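Local coordinates for protein multiheme cytochrome cf (Carboxydothermus ferrireducens DSM 11255, PDB 6QVM) that probably passes electrons along a chain of eleven hemes to insoluble Fe(III) outside the cell, from a position in the S-layer, at residues D399-A404 against I568-T574; Q519-G525 against H659-L663; T551-N556 against S591-C595. One frame throughout, in Å; residues are numbered along the deposited sequence.

Contact 1 of 3, residues D399-A404 against I568-T574. With CA (calcium ion), chain S; NGA (2-acetamido-2-deoxy-beta-D-galactopyranose), chain D; NGA (2-acetamido-2-deoxy-beta-D-galactopyranose), chain B.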
loop_
_atom_site.group_PDB
_atom_site.type_symbol
_atom_site.label_atom_id
_atom_site.label_comp_id
_atom_site.label_asym_id
_atom_site.label_seq_id
_atom_site.Cartn_x
_atom_site.Cartn_y
_atom_site.Cartn_z
ATOM N N ASP A 399 -14.677 15.404 -4.202
ATOM C CA ASP A 399 -15.029 16.600 -3.458
ATOM C C ASP A 399 -16.249 17.282 -4.075
ATOM O O ASP A 399 -16.797 16.847 -5.091
ATOM C CB ASP A 399 -13.837 17.555 -3.400
ATOM C CG ASP A 399 -12.778 17.111 -2.410
ATOM O OD1 ASP A 399 -12.977 16.057 -1.765
ATOM O OD2 ASP A 399 -11.760 17.823 -2.267
ATOM N N GLU A 400 -16.671 18.377 -3.448
ATOM C CA GLU A 400 -17.774 19.203 -3.920
ATOM C C GLU A 400 -17.208 20.453 -4.581
ATOM O O GLU A 400 -16.395 21.163 -3.980
ATOM C CB GLU A 400 -18.688 19.576 -2.752
ATOM C CG GLU A 400 -19.873 20.456 -3.109
ATOM C CD GLU A 400 -20.729 20.789 -1.896
ATOM O OE1 GLU A 400 -21.897 21.204 -2.077
ATOM O OE2 GLU A 400 -20.227 20.627 -0.761
ATOM N N TYR A 401 -17.636 20.717 -5.813
ATOM C CA TYR A 401 -17.057 21.767 -6.639
ATOM C C TYR A 401 -18.052 22.893 -6.869
ATOM O O TYR A 401 -19.234 22.649 -7.132
ATOM C CB TYR A 401 -16.634 21.244 -8.014
ATOM C CG TYR A 401 -15.924 19.916 -8.045
ATOM C CD1 TYR A 401 -15.058 19.530 -7.030
ATOM C CD2 TYR A 401 -16.115 19.050 -9.111
ATOM C CE1 TYR A 401 -14.412 18.308 -7.070
ATOM C CE2 TYR A 401 -15.474 17.836 -9.164
ATOM C CZ TYR A 401 -14.620 17.466 -8.143
ATOM O OH TYR A 401 -13.987 16.245 -8.203
ATOM N N ALA A 402 -17.557 24.122 -6.799
ATOM C CA ALA A 402 -18.232 25.288 -7.357
ATOM C C ALA A 402 -17.423 25.698 -8.586
ATOM O O ALA A 402 -16.381 26.354 -8.468
ATOM C CB ALA A 402 -18.340 26.422 -6.337
ATOM N N ILE A 403 -17.882 25.284 -9.762
ATOM C CA ILE A 403 -17.216 25.651 -11.006
ATOM C C ILE A 403 -17.575 27.096 -11.334
ATOM O O ILE A 403 -18.756 27.441 -11.449
ATOM C CB ILE A 403 -17.617 24.705 -12.146
ATOM C CG1 ILE A 403 -17.407 23.246 -11.725
ATOM C CG2 ILE A 403 -16.817 25.021 -13.401
ATOM C CD1 ILE A 403 -17.922 22.235 -12.732
ATOM N N ALA A 404 -16.558 27.940 -11.485
ATOM C CA ALA A 404 -16.791 29.358 -11.717
ATOM C C ALA A 404 -17.602 29.574 -12.989
ATOM O O ALA A 404 -17.354 28.941 -14.016
ATOM C CB ALA A 404 -15.464 30.109 -11.805
ATOM N N ILE A 568 -10.638 26.468 -16.823
ATOM C CA ILE A 568 -11.685 26.244 -15.836
ATOM C C ILE A 568 -11.150 26.677 -14.479
ATOM O O ILE A 568 -9.950 26.576 -14.200
ATOM C CB ILE A 568 -12.147 24.767 -15.814
ATOM C CG1 ILE A 568 -13.394 24.596 -14.945
ATOM C CG2 ILE A 568 -11.026 23.862 -15.330
ATOM C CD1 ILE A 568 -14.040 23.233 -15.101
ATOM N N SER A 569 -12.046 27.200 -13.647
ATOM C CA SER A 569 -11.725 27.585 -12.279
ATOM C C SER A 569 -12.700 26.899 -11.336
ATOM O O SER A 569 -13.916 26.965 -11.541
ATOM C CB SER A 569 -11.789 29.100 -12.099
ATOM O OG SER A 569 -10.490 29.660 -12.136
ATOM N N ILE A 570 -12.167 26.237 -10.312
ATOM C CA ILE A 570 -12.974 25.489 -9.360
ATOM C C ILE A 570 -12.666 25.977 -7.953
ATOM O O ILE A 570 -11.501 26.179 -7.591
ATOM C CB ILE A 570 -12.731 23.971 -9.464
ATOM C CG1 ILE A 570 -12.855 23.508 -10.918
ATOM C CG2 ILE A 570 -13.699 23.215 -8.570
ATOM C CD1 ILE A 570 -13.103 22.015 -11.070
ATOM N N ASP A 571 -13.722 26.176 -7.169
ATOM C CA ASP A 571 -13.617 26.326 -5.727
ATOM C C ASP A 571 -14.029 25.008 -5.086
ATOM O O ASP A 571 -15.175 24.566 -5.233
ATOM C CB ASP A 571 -14.475 27.483 -5.212
ATOM C CG ASP A 571 -13.836 28.840 -5.463
ATOM O OD1 ASP A 571 -12.823 28.890 -6.193
ATOM O OD2 ASP A 571 -14.350 29.854 -4.938
ATOM N N ASN A 572 -13.082 24.372 -4.403
ATOM C CA ASN A 572 -13.306 23.087 -3.748
ATOM C C ASN A 572 -13.933 23.368 -2.389
ATOM O O ASN A 572 -13.245 23.741 -1.436
ATOM C CB ASN A 572 -11.995 22.320 -3.630
ATOM C CG ASN A 572 -12.199 20.859 -3.294
ATOM O OD1 ASN A 572 -13.096 20.505 -2.524
ATOM N ND2 ASN A 572 -11.371 19.999 -3.868
ATOM N N LEU A 573 -15.250 23.190 -2.297
ATOM C CA LEU A 573 -15.955 23.472 -1.053
ATOM C C LEU A 573 -15.684 22.429 0.022
ATOM O O LEU A 573 -15.855 22.725 1.208
ATOM C CB LEU A 573 -17.461 23.587 -1.312
ATOM C CG LEU A 573 -17.812 24.728 -2.269
ATOM C CD1 LEU A 573 -19.304 24.846 -2.495
ATOM C CD2 LEU A 573 -17.240 26.035 -1.753
ATOM N N THR A 574 -15.265 21.222 -0.362
ATOM C CA THR A 574 -14.858 20.237 0.635
ATOM C C THR A 574 -13.587 20.683 1.347
ATOM O O THR A 574 -13.476 20.562 2.572
ATOM C CB THR A 574 -14.652 18.871 -0.017
ATOM O OG1 THR A 574 -15.801 18.525 -0.802
ATOM C CG2 THR A 574 -14.427 17.809 1.046
HETATM CA CA CA S . -11.749 14.204 -0.909
HETATM C C1 NGA D . -22.440 18.143 -0.038
HETATM C C2 NGA D . -23.367 19.107 0.704
HETATM C C3 NGA D . -22.595 19.859 1.806
HETATM C C4 NGA D . -21.893 18.807 2.661
HETATM C C5 NGA D . -21.052 17.840 1.834
HETATM C C6 NGA D . -20.441 16.745 2.701
HETATM C C7 NGA D . -25.173 19.630 -0.879
HETATM C C8 NGA D . -25.924 18.440 -0.344
HETATM N N2 NGA D . -23.992 19.930 -0.323
HETATM O O3 NGA D . -23.388 20.690 2.662
HETATM O O4 NGA D . -22.871 18.051 3.334
HETATM O O5 NGA D . -21.844 17.223 0.846
HETATM O O6 NGA D . -19.448 17.309 3.529
HETATM O O7 NGA D . -25.660 20.287 -1.801
HETATM C C1 NGA B . -23.797 21.880 1.923
HETATM C C2 NGA B . -24.909 22.718 2.607
HETATM C C3 NGA B . -25.387 23.491 1.376
HETATM C C4 NGA B . -24.258 24.348 0.848
HETATM C C5 NGA B . -23.018 23.526 0.574
HETATM C C6 NGA B . -21.868 24.428 0.153
HETATM C C7 NGA B . -26.215 21.912 4.603
HETATM C C8 NGA B . -26.989 20.725 5.129
HETATM N N2 NGA B . -25.874 21.866 3.294
HETATM O O3 NGA B . -26.321 24.506 1.461
HETATM O O4 NGA B . -23.974 25.328 1.820
HETATM O O5 NGA B . -22.711 22.788 1.744
HETATM O O6 NGA B . -20.821 23.555 -0.182
HETATM O O7 NGA B . -25.957 22.837 5.385
HETATM O O HOH W 1 -10.283 16.186 -0.673
HETATM O O HOH W 2 -18.199 18.923 0.589
HETATM O O HOH W 3 -11.026 14.321 1.491
HETATM O O HOH W 4 -13.855 13.931 0.663
#

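Contact 2 of 3, residues Q519-G525 against H659-L663. With HEC (heme c), chain N.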
loop_
_atom_site.group_PDB
_atom_site.type_symbol
_atom_site.label_atom_id
_atom_site.label_comp_id
_atom_site.label_asym_id
_atom_site.label_seq_id
_atom_site.Cartn_x
_atom_site.Cartn_y
_atom_site.Cartn_z
ATOM N N GLN A 519 -17.124 6.630 -25.049
ATOM C CA GLN A 519 -15.961 7.493 -25.233
ATOM C C GLN A 519 -14.797 6.749 -25.876
ATOM O O GLN A 519 -14.101 7.306 -26.732
ATOM C CB GLN A 519 -15.540 8.101 -23.897
ATOM C CG GLN A 519 -16.414 9.260 -23.445
ATOM C CD GLN A 519 -17.642 8.809 -22.682
ATOM O OE1 GLN A 519 -17.692 7.689 -22.177
ATOM N NE2 GLN A 519 -18.640 9.683 -22.591
ATOM N N LYS A 520 -14.560 5.498 -25.473
ATOM C CA LYS A 520 -13.511 4.700 -26.103
ATOM C C LYS A 520 -13.710 4.628 -27.612
ATOM O O LYS A 520 -12.784 4.882 -28.390
ATOM C CB LYS A 520 -13.478 3.293 -25.502
ATOM C CG LYS A 520 -12.562 2.322 -26.247
ATOM C CD LYS A 520 -12.542 0.950 -25.597
ATOM C CE LYS A 520 -11.545 0.034 -26.289
ATOM N NZ LYS A 520 -11.408 -1.269 -25.583
ATOM N N GLU A 521 -14.930 4.305 -28.043
ATOM C CA GLU A 521 -15.185 4.094 -29.463
ATOM C C GLU A 521 -15.139 5.402 -30.246
ATOM O O GLU A 521 -14.627 5.436 -31.371
ATOM C CB GLU A 521 -16.529 3.398 -29.653
ATOM C CG GLU A 521 -16.562 1.945 -29.170
ATOM C CD GLU A 521 -16.658 1.816 -27.658
ATOM O OE1 GLU A 521 -16.422 0.707 -27.136
ATOM O OE2 GLU A 521 -16.977 2.823 -26.993
ATOM N N VAL A 522 -15.685 6.482 -29.686
ATOM C CA VAL A 522 -15.609 7.778 -30.357
ATOM C C VAL A 522 -14.161 8.239 -30.449
ATOM O O VAL A 522 -13.681 8.640 -31.516
ATOM C CB VAL A 522 -16.477 8.815 -29.623
ATOM C CG1 VAL A 522 -16.219 10.220 -30.176
ATOM C CG2 VAL A 522 -17.939 8.454 -29.730
ATOM N N PHE A 523 -13.446 8.185 -29.324
ATOM C CA PHE A 523 -12.083 8.703 -29.271
ATOM C C PHE A 523 -11.139 7.891 -30.147
ATOM O O PHE A 523 -10.290 8.460 -30.843
ATOM C CB PHE A 523 -11.598 8.732 -27.822
ATOM C CG PHE A 523 -10.166 9.149 -27.664
ATOM C CD1 PHE A 523 -9.813 10.489 -27.660
ATOM C CD2 PHE A 523 -9.169 8.201 -27.509
ATOM C CE1 PHE A 523 -8.493 10.874 -27.510
ATOM C CE2 PHE A 523 -7.847 8.576 -27.362
ATOM C CZ PHE A 523 -7.507 9.915 -27.362
ATOM N N THR A 524 -11.260 6.561 -30.124
ATOM C CA THR A 524 -10.480 5.738 -31.037
ATOM C C THR A 524 -10.996 5.814 -32.469
ATOM O O THR A 524 -10.297 5.365 -33.380
ATOM C CB THR A 524 -10.469 4.280 -30.575
ATOM O OG1 THR A 524 -11.815 3.812 -30.434
ATOM C CG2 THR A 524 -9.739 4.147 -29.243
ATOM N N GLY A 525 -12.182 6.389 -32.681
ATOM C CA GLY A 525 -12.773 6.446 -34.005
ATOM C C GLY A 525 -13.195 5.110 -34.574
ATOM O O GLY A 525 -13.242 4.954 -35.796
ATOM N N HIS A 659 -14.019 14.721 -28.472
ATOM C CA HIS A 659 -13.337 13.432 -28.436
ATOM C C HIS A 659 -12.922 12.932 -29.817
ATOM O O HIS A 659 -12.079 12.033 -29.901
ATOM C CB HIS A 659 -14.228 12.387 -27.751
ATOM C CG HIS A 659 -14.351 12.578 -26.269
ATOM N ND1 HIS A 659 -15.248 11.875 -25.495
ATOM C CD2 HIS A 659 -13.693 13.403 -25.420
ATOM C CE1 HIS A 659 -15.133 12.252 -24.233
ATOM N NE2 HIS A 659 -14.195 13.178 -24.160
ATOM N N ASN A 660 -13.507 13.471 -30.890
ATOM C CA ASN A 660 -13.123 13.135 -32.257
ATOM C C ASN A 660 -13.858 14.052 -33.224
ATOM O O ASN A 660 -14.964 13.727 -33.669
ATOM C CB ASN A 660 -13.422 11.668 -32.585
ATOM C CG ASN A 660 -12.665 11.182 -33.815
ATOM O OD1 ASN A 660 -12.280 11.973 -34.679
ATOM N ND2 ASN A 660 -12.444 9.880 -33.896
ATOM N N THR A 661 -13.248 15.196 -33.557
ATOM C CA THR A 661 -13.939 16.196 -34.368
ATOM C C THR A 661 -14.316 15.636 -35.736
ATOM O O THR A 661 -15.382 15.957 -36.275
ATOM C CB THR A 661 -13.079 17.451 -34.523
ATOM O OG1 THR A 661 -11.779 17.074 -35.002
ATOM C CG2 THR A 661 -12.959 18.182 -33.200
ATOM N N ALA A 662 -13.463 14.782 -36.303
ATOM C CA ALA A 662 -13.699 14.275 -37.652
ATOM C C ALA A 662 -14.756 13.177 -37.670
ATOM O O ALA A 662 -15.605 13.141 -38.569
ATOM C CB ALA A 662 -12.391 13.769 -38.258
ATOM N N LEU A 663 -14.724 12.273 -36.689
ATOM C CA LEU A 663 -15.810 11.306 -36.571
ATOM C C LEU A 663 -17.131 12.002 -36.274
ATOM O O LEU A 663 -18.192 11.514 -36.675
ATOM C CB LEU A 663 -15.498 10.273 -35.486
ATOM C CG LEU A 663 -16.533 9.156 -35.319
ATOM C CD1 LEU A 663 -16.712 8.423 -36.636
ATOM C CD2 LEU A 663 -16.133 8.192 -34.214
HETATM FE FE HEC N . -13.272 13.619 -22.532
HETATM C CHA HEC N . -16.306 14.946 -21.719
HETATM C CHB HEC N . -14.208 10.626 -20.988
HETATM C CHC HEC N . -10.449 12.128 -23.666
HETATM C CHD HEC N . -12.143 16.687 -23.693
HETATM N NA HEC N . -14.917 12.910 -21.537
HETATM C C1A HEC N . -16.062 13.648 -21.310
HETATM C C2A HEC N . -16.984 12.814 -20.564
HETATM C C3A HEC N . -16.408 11.629 -20.357
HETATM C C4A HEC N . -15.102 11.665 -20.966
HETATM C CMA HEC N . -17.036 10.447 -19.591
HETATM C CAA HEC N . -18.387 13.235 -20.093
HETATM C CBA HEC N . -18.167 14.081 -18.855
HETATM C CGA HEC N . -19.387 14.912 -18.599
HETATM O O1A HEC N . -19.240 16.150 -18.439
HETATM O O2A HEC N . -20.503 14.337 -18.555
HETATM N NB HEC N . -12.468 11.729 -22.331
HETATM C C1B HEC N . -13.060 10.624 -21.744
HETATM C C2B HEC N . -12.265 9.458 -22.067
HETATM C C3B HEC N . -11.209 9.871 -22.801
HETATM C C4B HEC N . -11.325 11.312 -22.982
HETATM C CMB HEC N . -12.585 8.027 -21.572
HETATM C CAB HEC N . -10.069 8.997 -23.380
HETATM C CBB HEC N . -10.614 7.960 -24.389
HETATM N NC HEC N . -11.608 14.303 -23.465
HETATM C C1C HEC N . -10.558 13.492 -23.856
HETATM C C2C HEC N . -9.570 14.316 -24.526
HETATM C C3C HEC N . -10.045 15.578 -24.577
HETATM C C4C HEC N . -11.328 15.590 -23.889
HETATM C CMC HEC N . -8.266 13.781 -25.159
HETATM C CAC HEC N . -9.356 16.826 -25.196
HETATM C CBC HEC N . -9.180 16.670 -26.723
HETATM N ND HEC N . -14.094 15.531 -22.684
HETATM C C1D HEC N . -13.435 16.644 -23.207
HETATM C C2D HEC N . -14.340 17.766 -23.163
HETATM C C3D HEC N . -15.641 17.237 -22.543
HETATM C C4D HEC N . -15.399 15.830 -22.283
HETATM C CMD HEC N . -14.051 19.205 -23.631
HETATM C CAD HEC N . -16.925 18.055 -22.280
HETATM C CBD HEC N . -17.198 18.051 -20.779
HETATM C CGD HEC N . -17.399 19.458 -20.274
HETATM O O1D HEC N . -16.762 19.818 -19.246
HETATM O O2D HEC N . -18.189 20.220 -20.896
#

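Contact 3 of 3, residues T551-N556 against S591-C595. With HEC (heme c), chain N.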
loop_
_atom_site.group_PDB
_atom_site.type_symbol
_atom_site.label_atom_id
_atom_site.label_comp_id
_atom_site.label_asym_id
_atom_site.label_seq_id
_atom_site.Cartn_x
_atom_site.Cartn_y
_atom_site.Cartn_z
ATOM N N THR A 551 -4.774 14.093 -20.734
ATOM C CA THR A 551 -4.290 15.390 -21.195
ATOM C C THR A 551 -5.328 16.475 -20.940
ATOM O O THR A 551 -5.003 17.561 -20.446
ATOM C CB THR A 551 -3.940 15.328 -22.683
ATOM O OG1 THR A 551 -3.146 14.164 -22.948
ATOM C CG2 THR A 551 -3.151 16.567 -23.119
ATOM N N CYS A 552 -6.584 16.198 -21.277
ATOM C CA CYS A 552 -7.651 17.181 -21.122
ATOM C C CYS A 552 -8.362 17.064 -19.778
ATOM O O CYS A 552 -8.749 18.077 -19.187
ATOM C CB CYS A 552 -8.674 17.041 -22.255
ATOM S SG CYS A 552 -8.031 17.364 -23.914
ATOM N N HIS A 553 -8.548 15.846 -19.281
ATOM C CA HIS A 553 -9.315 15.645 -18.058
ATOM C C HIS A 553 -8.479 15.724 -16.792
ATOM O O HIS A 553 -9.043 15.930 -15.712
ATOM C CB HIS A 553 -10.032 14.292 -18.092
ATOM C CG HIS A 553 -11.173 14.230 -19.058
ATOM N ND1 HIS A 553 -12.437 14.687 -18.748
ATOM C CD2 HIS A 553 -11.246 13.745 -20.320
ATOM C CE1 HIS A 553 -13.238 14.492 -19.782
ATOM N NE2 HIS A 553 -12.538 13.927 -20.749
ATOM N N MET A 554 -7.162 15.550 -16.880
ATOM C CA MET A 554 -6.302 15.583 -15.695
ATOM C C MET A 554 -5.055 16.430 -15.947
ATOM O O MET A 554 -3.929 15.937 -15.848
ATOM C CB MET A 554 -5.919 14.165 -15.269
ATOM C CG MET A 554 -7.090 13.223 -15.030
ATOM S SD MET A 554 -6.542 11.679 -14.274
ATOM C CE MET A 554 -6.133 12.238 -12.624
ATOM N N PRO A 555 -5.217 17.722 -16.251
ATOM C CA PRO A 555 -4.035 18.570 -16.434
ATOM C C PRO A 555 -3.304 18.747 -15.117
ATOM O O PRO A 555 -3.921 18.937 -14.067
ATOM C CB PRO A 555 -4.615 19.897 -16.937
ATOM C CG PRO A 555 -5.994 19.555 -17.417
ATOM C CD PRO A 555 -6.455 18.482 -16.482
ATOM N N ASN A 556 -1.976 18.659 -15.181
ATOM C CA ASN A 556 -1.109 18.806 -14.012
ATOM C C ASN A 556 -1.461 17.812 -12.904
ATOM O O ASN A 556 -1.238 18.082 -11.722
ATOM C CB ASN A 556 -1.152 20.242 -13.482
ATOM C CG ASN A 556 -0.665 21.247 -14.506
ATOM O OD1 ASN A 556 0.391 21.070 -15.114
ATOM N ND2 ASN A 556 -1.439 22.306 -14.708
ATOM N N SER A 591 -7.204 25.912 -10.708
ATOM C CA SER A 591 -7.371 26.540 -12.009
ATOM C C SER A 591 -6.396 25.908 -12.987
ATOM O O SER A 591 -5.205 25.798 -12.685
ATOM C CB SER A 591 -7.123 28.045 -11.906
ATOM O OG SER A 591 -7.976 28.755 -12.778
ATOM N N TYR A 592 -6.898 25.486 -14.147
ATOM C CA TYR A 592 -6.017 24.919 -15.154
ATOM C C TYR A 592 -6.579 25.134 -16.554
ATOM O O TYR A 592 -7.760 25.433 -16.742
ATOM C CB TYR A 592 -5.765 23.426 -14.907
ATOM C CG TYR A 592 -7.003 22.571 -14.698
ATOM C CD1 TYR A 592 -7.712 22.049 -15.775
ATOM C CD2 TYR A 592 -7.435 22.245 -13.421
ATOM C CE1 TYR A 592 -8.832 21.246 -15.581
ATOM C CE2 TYR A 592 -8.550 21.455 -13.216
ATOM C CZ TYR A 592 -9.246 20.957 -14.297
ATOM O OH TYR A 592 -10.354 20.167 -14.099
ATOM N N ASN A 593 -5.696 24.960 -17.537
ATOM C CA ASN A 593 -6.034 25.010 -18.954
ATOM C C ASN A 593 -5.912 23.597 -19.517
ATOM O O ASN A 593 -4.829 23.003 -19.473
ATOM C CB ASN A 593 -5.110 25.983 -19.691
ATOM C CG ASN A 593 -5.501 26.197 -21.152
ATOM O OD1 ASN A 593 -5.946 25.276 -21.838
ATOM N ND2 ASN A 593 -5.310 27.422 -21.635
ATOM N N SER A 594 -7.014 23.067 -20.053
ATOM C CA SER A 594 -7.032 21.690 -20.532
ATOM C C SER A 594 -6.504 21.536 -21.955
ATOM O O SER A 594 -6.490 20.409 -22.465
ATOM C CB SER A 594 -8.453 21.111 -20.464
ATOM O OG SER A 594 -8.852 20.869 -19.125
ATOM N N CYS A 595 -6.062 22.621 -22.603
ATOM C CA CYS A 595 -5.823 22.597 -24.038
ATOM C C CYS A 595 -4.496 23.204 -24.474
ATOM O O CYS A 595 -4.091 22.977 -25.625
ATOM C CB CYS A 595 -6.951 23.333 -24.774
ATOM S SG CYS A 595 -8.600 22.914 -24.189
HETATM FE FE HEC N . -13.272 13.619 -22.532
HETATM C CHA HEC N . -16.306 14.946 -21.719
HETATM C CHB HEC N . -14.208 10.626 -20.988
HETATM C CHC HEC N . -10.449 12.128 -23.666
HETATM C CHD HEC N . -12.143 16.687 -23.693
HETATM N NA HEC N . -14.917 12.910 -21.537
HETATM C C1A HEC N . -16.062 13.648 -21.310
HETATM C C2A HEC N . -16.984 12.814 -20.564
HETATM C C3A HEC N . -16.408 11.629 -20.357
HETATM C C4A HEC N . -15.102 11.665 -20.966
HETATM C CMA HEC N . -17.036 10.447 -19.591
HETATM C CAA HEC N . -18.387 13.235 -20.093
HETATM C CBA HEC N . -18.167 14.081 -18.855
HETATM C CGA HEC N . -19.387 14.912 -18.599
HETATM O O1A HEC N . -19.240 16.150 -18.439
HETATM O O2A HEC N . -20.503 14.337 -18.555
HETATM N NB HEC N . -12.468 11.729 -22.331
HETATM C C1B HEC N . -13.060 10.624 -21.744
HETATM C C2B HEC N . -12.265 9.458 -22.067
HETATM C C3B HEC N . -11.209 9.871 -22.801
HETATM C C4B HEC N . -11.325 11.312 -22.982
HETATM C CMB HEC N . -12.585 8.027 -21.572
HETATM C CAB HEC N . -10.069 8.997 -23.380
HETATM C CBB HEC N . -10.614 7.960 -24.389
HETATM N NC HEC N . -11.608 14.303 -23.465
HETATM C C1C HEC N . -10.558 13.492 -23.856
HETATM C C2C HEC N . -9.570 14.316 -24.526
HETATM C C3C HEC N . -10.045 15.578 -24.577
HETATM C C4C HEC N . -11.328 15.590 -23.889
HETATM C CMC HEC N . -8.266 13.781 -25.159
HETATM C CAC HEC N . -9.356 16.826 -25.196
HETATM C CBC HEC N . -9.180 16.670 -26.723
HETATM N ND HEC N . -14.094 15.531 -22.684
HETATM C C1D HEC N . -13.435 16.644 -23.207
HETATM C C2D HEC N . -14.340 17.766 -23.163
HETATM C C3D HEC N . -15.641 17.237 -22.543
HETATM C C4D HEC N . -15.399 15.830 -22.283
HETATM C CMD HEC N . -14.051 19.205 -23.631
HETATM C CAD HEC N . -16.925 18.055 -22.280
HETATM C CBD HEC N . -17.198 18.051 -20.779
HETATM C CGD HEC N . -17.399 19.458 -20.274
HETATM O O1D HEC N . -16.762 19.818 -19.246
HETATM O O2D HEC N . -18.189 20.220 -20.896
HETATM O O HOH W 5 -8.875 17.526 -13.547
#

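Contact 1 of 3, residues D399-A404 against I568-T574
A strand pair is best understood by accounting for its polar groups, and this antiparallel pair is a worked case. In the middle, Ala-402 and Asp-571 form a hydrogen-bonded pair: Ala-402 N donates to Asp-571 O (2.9 Å) and Asp-571 N to Ala-402 O (3.0 Å). Further along, Ala-404 N reaches Ser-569 O at 2.8 Å. At the other end 568-574 turns into a helix, and a side chain takes over one backbone role: Glu-400 O still accepts from Leu-573 N (2.9 Å), but Glu-400 N donates to the hydroxyl Thr-574 OG1 (2.8 Å). Asn-572 is the N-cap, its OD1 weakly accepting from Thr-574 N (3.1 Å), while its ND2 donates to Asp-399 OD2 (2.7 Å). That carboxylate also takes a water proton on OD2 and binds calcium through OD1 (2.4 Å). Glu-400 accepts from the glycan, OE1 receiving N2 of the chain D sugar at 3.0 Å, and from Thr-409. On one face Tyr-401 CB meets Ile-570 CG2 at 3.6 Å. Gly-395, Asn-398 and Glu-384 complete the protein ligands of the metal. Within a four-stranded antiparallel sheet the two strands are the central pair, flanked by strand 410-411 beside 400-403 and strand 589-593 beside 567-572.

Contact 2 of 3, residues Q519-G525 against H659-L663
How distant parts of a chain meet beside a heme ligand is seen where helix 519-524 meets the turn that opens helix 661-672. Gln-519 comes first: its CG lies at the edge of the His-659 imidazole, 3.3 Å from CE1, while its amide NE2 donates to the carbonyl of Asp-653. Val-522, one turn on, contributes twice. Its CG1 packs on His-659 CB at 3.8 Å, and its carbonyl oxygen accepts from Asn-660 ND2 at 3.0 Å, a nearly straight bond. The same Asn-660 is the N-cap of the second helix, with OD1 receiving Leu-663 N at 3.2 Å, so one side chain both starts a helix and ties it to its neighbour. Phe-523 sets its CA against His-659 O (3.4 Å, a CA-H...O contact) and its ring against a heme vinyl-derived substituent, with CD2 3.4 Å from CBB. Gly-525 ends the helix in a Schellman motif; its positive phi suits glycine, and its CA lies 3.8 Å from Leu-663 CD2 and 3.5 Å from Asn-660 ND2, where a side chain would be crowded. His-659 NE2 binds the heme iron at 1.9 Å, and ND1 is held by Asp-653. With His-553 on the other axial side, this is the bis-histidine heme c site familiar from multiheme cytochromes, its distal ligand supplied far along the sequence from the heme-binding motif.

Contact 3 of 3, residues T551-N556 against S591-C595
Multiheme cytochromes commonly crowd their CXXCH motifs together, and here Cys-552, near the end of one motif, and Pro-555 just beyond it meet Tyr-592 and Ser-594, just ahead of the next motif, which opens at Cys-595. Covalent and metal bonds come first. Cys-552 SG is joined to heme CAC at 1.9 Å in a thioether, and His-553 NE2 binds the iron of the same heme at 1.9 Å, with His-659 as the second axial ligand. Cys-595, pointing away from 551-556, is linked to a different heme, so the contact joins the attachment points of two hemes. Hydrogen bonding between the segments rests on Ser-594: its OG donates to Cys-552 O at 2.8 Å, using a carbonyl near the end of helix 549-553, and also accepts from the backbone N of Gly-564. Within the second segment an Asx turn, in which Asn-593 OD1 accepts from Cys-595 N at 2.8 Å, bends the chain as it leaves strand 589-593. Apolar contact is centred on Pro-555. Its CG approaches Tyr-592 CD1 to 3.4 Å, and its CD makes an off-centre CH-pi contact, 4.2 Å from the ring centroid; CG also lies 3.6 Å from Ser-594 OG. Tyr-592 OH donates to the carbonyl oxygen of Lys-562 and is tied back to the first segment by water, one molecule donating to His-553 O at 2.7 Å and to Tyr-592 OH at 3.1 Å.

Overall arrangement
The three contacts lie in one region of the chain, well away from its centre. Contacts 1 and 3, with centres 15 Å apart, share a sheet: strands 567-572 and 589-593 are neighbours in it, and Ser-569 OG comes within 2.7 Å of Ser-591 OG. Contacts 2 and 3, 19 Å apart between centres, meet at one heme, each giving an axial histidine. Contacts 1 and 2 do not touch; their centres are 28 Å apart. Along the chain contact 3 is nested within the loop closed by contact 2, whereas contact 1 crosses both. This interleaving ties the calcium- and glycan-bearing sheet to the heme sites, and the shared heme probably belongs to the protein's electron-transfer path.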